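Local coordinates for TRAP dicarboxylate ABC transporter, substrate-binding protein (Roseobacter denitrificans, PDB 4OVQ) that binds beta-D-glucuronate as a periplasmic solute-binding protein, probably to hand it to a TRAP membrane transporter, at residues Y36-A41 with Y264-W269; V102-F108 with S227-P233; Y212-F218 with V280-V285. One frame throughout, in Å; residues are numbered along the deposited sequence.

In the fold
After strand 25-29 the chain enters helix 37-52, whose first turn packs against helix 248-282; this is interaction 1, and it closes a loop of 222 intervening residues. Interaction 2 is nested inside that loop: the segment 102-108, between helices 89-92 and 111-118, meets the end of strand 223-230 and the residues leading to strand 234-239, so it packs a loop on the stretch where the chain passes from the four-stranded sheet to the five-stranded one. Interaction 3 joins helices 209-214 and 217-220 to the far end of helix 248-282, and along the chain it crosses both other contacts. Interactions 1 and 3 share the long helix and touch where Tyr36 packs on Ser214; interaction 2 stands apart from both.

Interaction 1: Y36-A41 with Y264-W269; sequences YPNTVA and YQRDLW
Tyr36 and Trp269 both swing CG away from their own backbone N (chi1 -177° in Trp269), and this lays the two side chains next to each other, pointing the same way across the contact. The phenol oxygen reaches the edge of the indole, with Tyr36 OH 3.5 Å from Trp269 CZ3. The rings meet obliquely, their planes 68° apart. Pro37, in the first turn of its helix, packs beside Trp269: its CG lies 3.7 Å from Trp269 CE3, and its CB rests on CB of Leu268.

Gln265 has a similar first torsion but bends sharply at chi2 (-88°), which turns its amide toward Asn38. Gln265 NE2 donates to Asn38 OD1 over 3.2 Å, approaching from above the carbonyl plane, and the two amides stand nearly perpendicular. Gln265 NE2 also bonds Asp142 O, while Asn38 ND2 bonds Asn86, so each amide has a second partner beyond this pair. Ala41 CB sits close on Gln265 CB, at 3.4 Å. Farther out, Val40 CG1 touches Leu268 CD1 at 3.5 Å and also meets Tyr264, whose ring face Leu268 CD1 covers near the rim.

The axes of the short helical segments 37-41 and 264-269 approach to 8.7 Å and run roughly antiparallel. Around this pair, Tyr141 of strand 135-141 packs on Asn38, Ala41 and Gln265, and Tyr36 stacks on His32 and bonds Ser211. Trp269 touches the glucuronate-binding Asn208 and Pro210 of helix 209-214, which places the helix pair next to the sugar site.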
# COMPACT_ATOMS: atom_id res chain seq x y z
N TYR A 36 -1.55 -14.15 -5.46
CA TYR A 36 -1.68 -12.72 -5.45
C TYR A 36 -0.51 -12.15 -6.24
O TYR A 36 0.60 -12.70 -6.18
CB TYR A 36 -1.65 -12.19 -4.02
CG TYR A 36 -2.25 -10.83 -3.82
CD1 TYR A 36 -3.63 -10.68 -3.68
CD2 TYR A 36 -1.45 -9.69 -3.72
CE1 TYR A 36 -4.18 -9.42 -3.49
CE2 TYR A 36 -1.98 -8.44 -3.51
CZ TYR A 36 -3.35 -8.31 -3.39
OH TYR A 36 -3.90 -7.08 -3.17
N PRO A 37 -0.77 -11.09 -7.00
CA PRO A 37 0.25 -10.48 -7.85
C PRO A 37 1.56 -10.27 -7.11
O PRO A 37 2.62 -10.66 -7.59
CB PRO A 37 -0.39 -9.15 -8.25
CG PRO A 37 -1.88 -9.51 -8.34
CD PRO A 37 -2.10 -10.51 -7.22
N ASN A 38 1.49 -9.69 -5.92
CA ASN A 38 2.70 -9.44 -5.15
C ASN A 38 3.45 -10.70 -4.74
O ASN A 38 4.69 -10.74 -4.61
CB ASN A 38 2.36 -8.69 -3.86
CG ASN A 38 1.72 -7.36 -4.10
OD1 ASN A 38 0.91 -7.19 -5.00
ND2 ASN A 38 2.05 -6.40 -3.25
N THR A 39 2.70 -11.75 -4.46
CA THR A 39 3.27 -12.98 -4.06
C THR A 39 4.09 -13.61 -5.19
O THR A 39 5.25 -13.95 -5.03
CB THR A 39 2.13 -13.92 -3.62
OG1 THR A 39 1.42 -13.29 -2.52
CG2 THR A 39 2.67 -15.20 -3.19
N VAL A 40 3.44 -13.72 -6.34
CA VAL A 40 4.05 -14.33 -7.53
C VAL A 40 5.26 -13.47 -7.92
O VAL A 40 6.35 -13.99 -8.26
CB VAL A 40 3.04 -14.38 -8.64
CG1 VAL A 40 3.70 -14.85 -9.94
CG2 VAL A 40 1.90 -15.34 -8.28
N ALA A 41 5.11 -12.16 -7.82
CA ALA A 41 6.20 -11.26 -8.20
C ALA A 41 7.39 -11.29 -7.23
O ALA A 41 8.53 -11.14 -7.65
CB ALA A 41 5.69 -9.82 -8.37
N TYR A 264 6.83 -7.17 -13.95
CA TYR A 264 5.95 -8.35 -13.98
C TYR A 264 4.75 -8.18 -13.05
O TYR A 264 3.60 -8.42 -13.42
CB TYR A 264 6.81 -9.57 -13.59
CG TYR A 264 6.14 -10.92 -13.64
CD1 TYR A 264 5.34 -11.31 -14.72
CD2 TYR A 264 6.33 -11.82 -12.61
CE1 TYR A 264 4.75 -12.57 -14.74
CE2 TYR A 264 5.77 -13.06 -12.63
CZ TYR A 264 4.98 -13.43 -13.69
OH TYR A 264 4.42 -14.70 -13.67
N GLN A 265 5.02 -7.69 -11.83
CA GLN A 265 3.97 -7.43 -10.86
C GLN A 265 2.89 -6.52 -11.42
O GLN A 265 1.69 -6.73 -11.21
CB GLN A 265 4.55 -6.82 -9.57
CG GLN A 265 3.56 -6.76 -8.40
CD GLN A 265 2.71 -5.48 -8.36
OE1 GLN A 265 3.01 -4.52 -9.05
NE2 GLN A 265 1.66 -5.49 -7.57
N ARG A 266 3.33 -5.51 -12.16
CA ARG A 266 2.39 -4.55 -12.71
C ARG A 266 1.52 -5.22 -13.78
O ARG A 266 0.30 -4.99 -13.80
CB ARG A 266 3.11 -3.30 -13.17
CG ARG A 266 3.59 -2.50 -11.95
CD ARG A 266 4.55 -1.42 -12.27
NE ARG A 266 4.04 -0.50 -13.26
CZ ARG A 266 4.78 0.46 -13.80
NH1 ARG A 266 4.23 1.27 -14.72
NH2 ARG A 266 6.05 0.62 -13.44
N ASP A 267 2.11 -6.11 -14.58
CA ASP A 267 1.31 -6.89 -15.55
C ASP A 267 0.33 -7.83 -14.83
O ASP A 267 -0.83 -7.96 -15.22
CB ASP A 267 2.23 -7.72 -16.45
CG ASP A 267 3.06 -6.87 -17.39
OD1 ASP A 267 2.69 -5.70 -17.65
OD2 ASP A 267 4.10 -7.37 -17.89
N LEU A 268 0.81 -8.52 -13.80
CA LEU A 268 -0.06 -9.41 -13.02
C LEU A 268 -1.18 -8.60 -12.37
O LEU A 268 -2.34 -9.02 -12.32
CB LEU A 268 0.71 -10.18 -11.94
CG LEU A 268 1.77 -11.16 -12.41
CD1 LEU A 268 2.50 -11.79 -11.21
CD2 LEU A 268 1.12 -12.23 -13.29
N TRP A 269 -0.82 -7.44 -11.83
CA TRP A 269 -1.76 -6.61 -11.08
C TRP A 269 -2.96 -6.20 -11.92
O TRP A 269 -4.11 -6.33 -11.48
CB TRP A 269 -1.07 -5.35 -10.53
CG TRP A 269 -2.05 -4.57 -9.72
CD1 TRP A 269 -2.75 -3.46 -10.11
CD2 TRP A 269 -2.50 -4.89 -8.40
NE1 TRP A 269 -3.61 -3.07 -9.10
CE2 TRP A 269 -3.49 -3.94 -8.06
CE3 TRP A 269 -2.19 -5.90 -7.50
CZ2 TRP A 269 -4.15 -3.96 -6.82
CZ3 TRP A 269 -2.85 -5.93 -6.29
CH2 TRP A 269 -3.82 -4.95 -5.96

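Interaction 2: V102-F108 with S227-P233; sequences VSLPFIF and SQHLIIP
A bridging water ties the two segments together: Val102 O and Leu104 O each lie 2.9 Å from water 1, well placed to accept from it, and the water accepts from Ile231 N at 3.0 Å. The direct link is Phe106 N to His229 O, a hydrogen bond of 3.0 Å whose donor is tilted from the carbonyl plane. The same carbonyl takes a CA-H...O contact from Pro105 CA. Both donors come from the type II turn Leu104-Ile107, where Pro105 and Phe106 are the central residues.

With CG turned away from its own carbonyl carbon (chi1 -59°), the Phe106 side chain extends along the partner strand and lays a ring face on the His229 backbone, with His229 CA 4.0 Å from the ring centroid in a CH-pi contact. CB of His229 touches CZ at the ring's far end. The imidazole of His229 turns to other partners, bonding Ser227 OG through ND1 and Glu206 through NE2.

Phe108 meets the other segment edge-on: Ile231 O lies near the ring plane, 3.1 Å from Phe108 CD2, so the carbonyl oxygen faces the positively polarised ring rim. Leu230 CD2 nestles against Ser103 O and Pro105 CA, and Val102 CG2 packs on Pro233 CD at 3.7 Å.

Backbone groups do most of the polar work here. One direct bond and a shared water join a turn to a strand end without regular sheet pairing, and aromatic and aliphatic side chains pack alongside these polar groups in a largely buried contact.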
# COMPACT_ATOMS: atom_id res chain seq x y z
N VAL A 102 2.39 9.97 0.14
CA VAL A 102 1.56 9.15 -0.75
C VAL A 102 0.32 8.63 -0.03
O VAL A 102 -0.58 8.07 -0.66
CB VAL A 102 2.37 7.98 -1.41
CG1 VAL A 102 3.59 8.52 -2.13
CG2 VAL A 102 2.77 6.95 -0.41
N SER A 103 0.28 8.85 1.29
CA SER A 103 -0.83 8.47 2.14
C SER A 103 -1.86 9.61 2.28
O SER A 103 -2.89 9.45 2.93
CB SER A 103 -0.28 8.00 3.48
OG SER A 103 0.36 6.72 3.33
N LEU A 104 -1.61 10.74 1.65
CA LEU A 104 -2.62 11.82 1.61
C LEU A 104 -3.78 11.44 0.69
O LEU A 104 -3.60 11.09 -0.47
CB LEU A 104 -1.99 13.14 1.16
CG LEU A 104 -1.13 13.79 2.25
CD1 LEU A 104 -0.19 14.83 1.63
CD2 LEU A 104 -1.98 14.40 3.37
N PRO A 105 -5.01 11.50 1.23
CA PRO A 105 -6.20 11.18 0.44
C PRO A 105 -6.32 12.09 -0.79
O PRO A 105 -6.07 13.28 -0.67
CB PRO A 105 -7.34 11.47 1.42
CG PRO A 105 -6.75 11.22 2.74
CD PRO A 105 -5.35 11.75 2.64
N PHE A 106 -6.64 11.51 -1.93
CA PHE A 106 -6.90 12.26 -3.16
C PHE A 106 -5.70 13.06 -3.67
O PHE A 106 -5.88 14.11 -4.30
CB PHE A 106 -8.12 13.18 -2.95
CG PHE A 106 -9.39 12.44 -2.57
CD1 PHE A 106 -10.08 11.69 -3.51
CD2 PHE A 106 -9.88 12.51 -1.28
CE1 PHE A 106 -11.23 11.01 -3.17
CE2 PHE A 106 -11.04 11.84 -0.93
CZ PHE A 106 -11.72 11.09 -1.88
N ILE A 107 -4.48 12.57 -3.43
CA ILE A 107 -3.29 13.29 -3.92
C ILE A 107 -2.88 12.90 -5.35
O ILE A 107 -2.30 13.71 -6.07
CB ILE A 107 -2.09 13.17 -2.96
CG1 ILE A 107 -1.06 14.24 -3.33
CG2 ILE A 107 -1.49 11.78 -3.00
CD1 ILE A 107 0.15 14.25 -2.45
N PHE A 108 -3.21 11.69 -5.76
CA PHE A 108 -3.03 11.29 -7.15
C PHE A 108 -4.40 11.26 -7.83
O PHE A 108 -5.41 11.04 -7.17
CB PHE A 108 -2.35 9.92 -7.22
CG PHE A 108 -1.06 9.85 -6.47
CD1 PHE A 108 0.04 10.62 -6.86
CD2 PHE A 108 -0.92 9.03 -5.36
CE1 PHE A 108 1.24 10.56 -6.17
CE2 PHE A 108 0.28 8.96 -4.67
CZ PHE A 108 1.36 9.73 -5.07
N SER A 227 -14.91 4.99 -3.94
CA SER A 227 -14.41 6.28 -3.49
C SER A 227 -13.02 6.54 -4.02
O SER A 227 -12.64 7.67 -4.27
CB SER A 227 -14.37 6.29 -1.95
OG SER A 227 -13.77 5.10 -1.47
N GLN A 228 -12.22 5.48 -4.17
CA GLN A 228 -10.86 5.63 -4.65
C GLN A 228 -10.14 6.78 -3.96
O GLN A 228 -9.47 7.60 -4.58
CB GLN A 228 -10.89 5.83 -6.17
CG GLN A 228 -11.48 4.65 -6.91
CD GLN A 228 -11.63 4.89 -8.40
OE1 GLN A 228 -11.87 6.02 -8.84
NE2 GLN A 228 -11.48 3.83 -9.19
N HIS A 229 -10.23 6.77 -2.63
CA HIS A 229 -9.77 7.87 -1.78
C HIS A 229 -8.27 7.84 -1.50
O HIS A 229 -7.70 8.87 -1.13
CB HIS A 229 -10.52 7.85 -0.45
CG HIS A 229 -10.52 6.51 0.22
ND1 HIS A 229 -11.58 5.63 0.13
CD2 HIS A 229 -9.57 5.88 0.96
CE1 HIS A 229 -11.28 4.52 0.78
NE2 HIS A 229 -10.06 4.65 1.28
N LEU A 230 -7.64 6.67 -1.64
CA LEU A 230 -6.20 6.53 -1.45
C LEU A 230 -5.63 5.75 -2.63
O LEU A 230 -6.23 4.73 -3.04
CB LEU A 230 -5.91 5.79 -0.14
CG LEU A 230 -6.11 6.60 1.15
CD1 LEU A 230 -6.15 5.70 2.39
CD2 LEU A 230 -5.03 7.66 1.29
N ILE A 231 -4.49 6.23 -3.15
CA ILE A 231 -3.76 5.54 -4.20
C ILE A 231 -2.31 5.49 -3.71
O ILE A 231 -1.55 6.44 -3.82
CB ILE A 231 -3.90 6.28 -5.54
CG1 ILE A 231 -5.37 6.34 -5.93
CG2 ILE A 231 -3.11 5.58 -6.62
CD1 ILE A 231 -5.63 7.17 -7.21
N ILE A 232 -1.97 4.37 -3.07
CA ILE A 232 -0.72 4.20 -2.35
C ILE A 232 0.13 3.13 -3.05
O ILE A 232 -0.36 2.03 -3.28
CB ILE A 232 -1.03 3.75 -0.90
CG1 ILE A 232 -1.96 4.76 -0.21
CG2 ILE A 232 0.25 3.57 -0.13
CD1 ILE A 232 -2.33 4.37 1.21
N PRO A 233 1.38 3.46 -3.38
CA PRO A 233 2.24 2.46 -4.03
C PRO A 233 2.85 1.54 -3.00
O PRO A 233 2.80 1.80 -1.78
CB PRO A 233 3.34 3.32 -4.66
CG PRO A 233 3.48 4.48 -3.73
CD PRO A 233 2.07 4.76 -3.27
O HOH W 1 -3.15 8.57 -1.82

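Interaction 3: Y212-F218 with V280-V285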
# COMPACT_ATOMS: atom_id res chain seq x y z
N TYR A 212 -9.75 -6.97 -1.24
CA TYR A 212 -11.15 -7.13 -0.83
C TYR A 212 -11.57 -8.56 -1.13
O TYR A 212 -12.23 -9.22 -0.33
CB TYR A 212 -12.00 -6.16 -1.63
CG TYR A 212 -13.51 -6.22 -1.46
CD1 TYR A 212 -14.10 -6.11 -0.20
CD2 TYR A 212 -14.35 -6.29 -2.57
CE1 TYR A 212 -15.46 -6.11 -0.07
CE2 TYR A 212 -15.73 -6.32 -2.43
CZ TYR A 212 -16.27 -6.23 -1.18
OH TYR A 212 -17.63 -6.23 -1.06
N GLU A 213 -11.13 -9.05 -2.28
CA GLU A 213 -11.47 -10.39 -2.69
C GLU A 213 -10.65 -11.46 -1.94
O GLU A 213 -11.22 -12.34 -1.31
CB GLU A 213 -11.32 -10.49 -4.22
CG GLU A 213 -11.69 -11.81 -4.81
CD GLU A 213 -10.48 -12.66 -5.03
OE1 GLU A 213 -9.55 -12.24 -5.78
OE2 GLU A 213 -10.42 -13.73 -4.42
N SER A 214 -9.31 -11.35 -1.92
CA SER A 214 -8.43 -12.42 -1.40
C SER A 214 -8.53 -12.73 0.09
O SER A 214 -8.28 -13.86 0.52
CB SER A 214 -6.96 -12.17 -1.79
OG SER A 214 -6.40 -11.08 -1.07
N THR A 215 -8.89 -11.73 0.90
CA THR A 215 -8.96 -11.87 2.35
C THR A 215 -10.31 -12.42 2.81
O THR A 215 -10.48 -12.74 3.99
CB THR A 215 -8.86 -10.48 3.01
OG1 THR A 215 -9.90 -9.65 2.47
CG2 THR A 215 -7.45 -9.87 2.81
N GLY A 216 -11.24 -12.44 1.87
CA GLY A 216 -12.61 -12.85 2.16
C GLY A 216 -13.49 -11.72 2.66
O GLY A 216 -14.67 -11.93 2.97
N HIS A 217 -12.95 -10.50 2.71
CA HIS A 217 -13.73 -9.42 3.28
C HIS A 217 -15.06 -9.24 2.54
O HIS A 217 -16.08 -8.89 3.14
CB HIS A 217 -12.97 -8.08 3.25
CG HIS A 217 -11.77 -8.04 4.13
ND1 HIS A 217 -10.85 -7.01 4.08
CD2 HIS A 217 -11.32 -8.90 5.07
CE1 HIS A 217 -9.88 -7.26 4.94
NE2 HIS A 217 -10.13 -8.40 5.55
N PHE A 218 -15.07 -9.52 1.24
CA PHE A 218 -16.29 -9.31 0.46
C PHE A 218 -17.43 -10.19 0.97
O PHE A 218 -18.58 -9.82 0.80
CB PHE A 218 -16.01 -9.54 -1.02
CG PHE A 218 -15.89 -10.97 -1.41
CD1 PHE A 218 -14.71 -11.66 -1.27
CD2 PHE A 218 -16.98 -11.64 -1.95
CE1 PHE A 218 -14.61 -13.00 -1.66
CE2 PHE A 218 -16.89 -12.94 -2.33
CZ PHE A 218 -15.74 -13.64 -2.19
N VAL A 280 -16.07 -11.11 -7.33
CA VAL A 280 -16.90 -10.70 -6.20
C VAL A 280 -18.27 -10.16 -6.63
O VAL A 280 -19.24 -10.31 -5.89
CB VAL A 280 -16.19 -9.69 -5.24
CG1 VAL A 280 -14.83 -10.18 -4.89
CG2 VAL A 280 -16.12 -8.30 -5.86
N GLU A 281 -18.33 -9.54 -7.81
CA GLU A 281 -19.61 -9.08 -8.38
C GLU A 281 -20.49 -10.29 -8.66
O GLU A 281 -21.71 -10.25 -8.45
CB GLU A 281 -19.38 -8.27 -9.67
CG GLU A 281 -19.46 -6.73 -9.49
CD GLU A 281 -18.68 -5.97 -10.55
OE1 GLU A 281 -17.83 -6.58 -11.23
OE2 GLU A 281 -18.88 -4.74 -10.69
N ALA A 282 -19.87 -11.38 -9.10
CA ALA A 282 -20.62 -12.59 -9.40
C ALA A 282 -21.15 -13.24 -8.12
O ALA A 282 -22.19 -13.89 -8.13
CB ALA A 282 -19.76 -13.56 -10.17
N ALA A 283 -20.43 -13.04 -7.02
CA ALA A 283 -20.77 -13.65 -5.75
C ALA A 283 -21.81 -12.84 -5.01
O ALA A 283 -22.28 -13.23 -3.95
CB ALA A 283 -19.53 -13.78 -4.90
N GLY A 284 -22.16 -11.69 -5.58
CA GLY A 284 -23.30 -10.94 -5.11
C GLY A 284 -22.98 -9.58 -4.56
O GLY A 284 -23.87 -8.90 -4.06
N VAL A 285 -21.72 -9.17 -4.64
CA VAL A 285 -21.35 -7.86 -4.13
C VAL A 285 -22.09 -6.78 -4.90
O VAL A 285 -22.20 -6.82 -6.13
CB VAL A 285 -19.83 -7.58 -4.21
CG1 VAL A 285 -19.54 -6.11 -3.90
CG2 VAL A 285 -19.10 -8.51 -3.26
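A Schellman motif at Gly284 ends helix 248-282, and the residues on either side of that turn pack on the junction between helices 209-214 and 217-220. Val280 is central. Its CG1 sits over a face of the Phe218 ring, 3.9 Å from the centroid and 17° off the normal, a CH-pi contact, and also presses on the aliphatic part of Glu213, 3.5 Å from CG. The other branch, CG2, reaches Tyr212 CE2 at 4.0 Å.

The first torsion of Phe218 (chi1 76°) tucks CG over its own backbone and turns a ring face to Val280. Ala283 CB then meets the ring's edge, 3.8 Å from Phe218 CE2. Val285, just past the turn, comes against Tyr212 from the opposite direction: CG1 lies near the plane of the ring, 3.4 Å from Tyr212 OH, while CG2 touches Phe218 CB. That hydroxyl bonds Ala221 O.

The contact rests mainly on carbon packing. Glu213 sends its carboxylate back along helix 248-282 to Arg272 and Ser276, and Tyr212 meets the rings of Tyr149 and Tyr224, residues of strands 146-150 and 223-230, so helix 209-214 lies against the four-stranded sheet, which the chain enters after Val285 as strand 286-289.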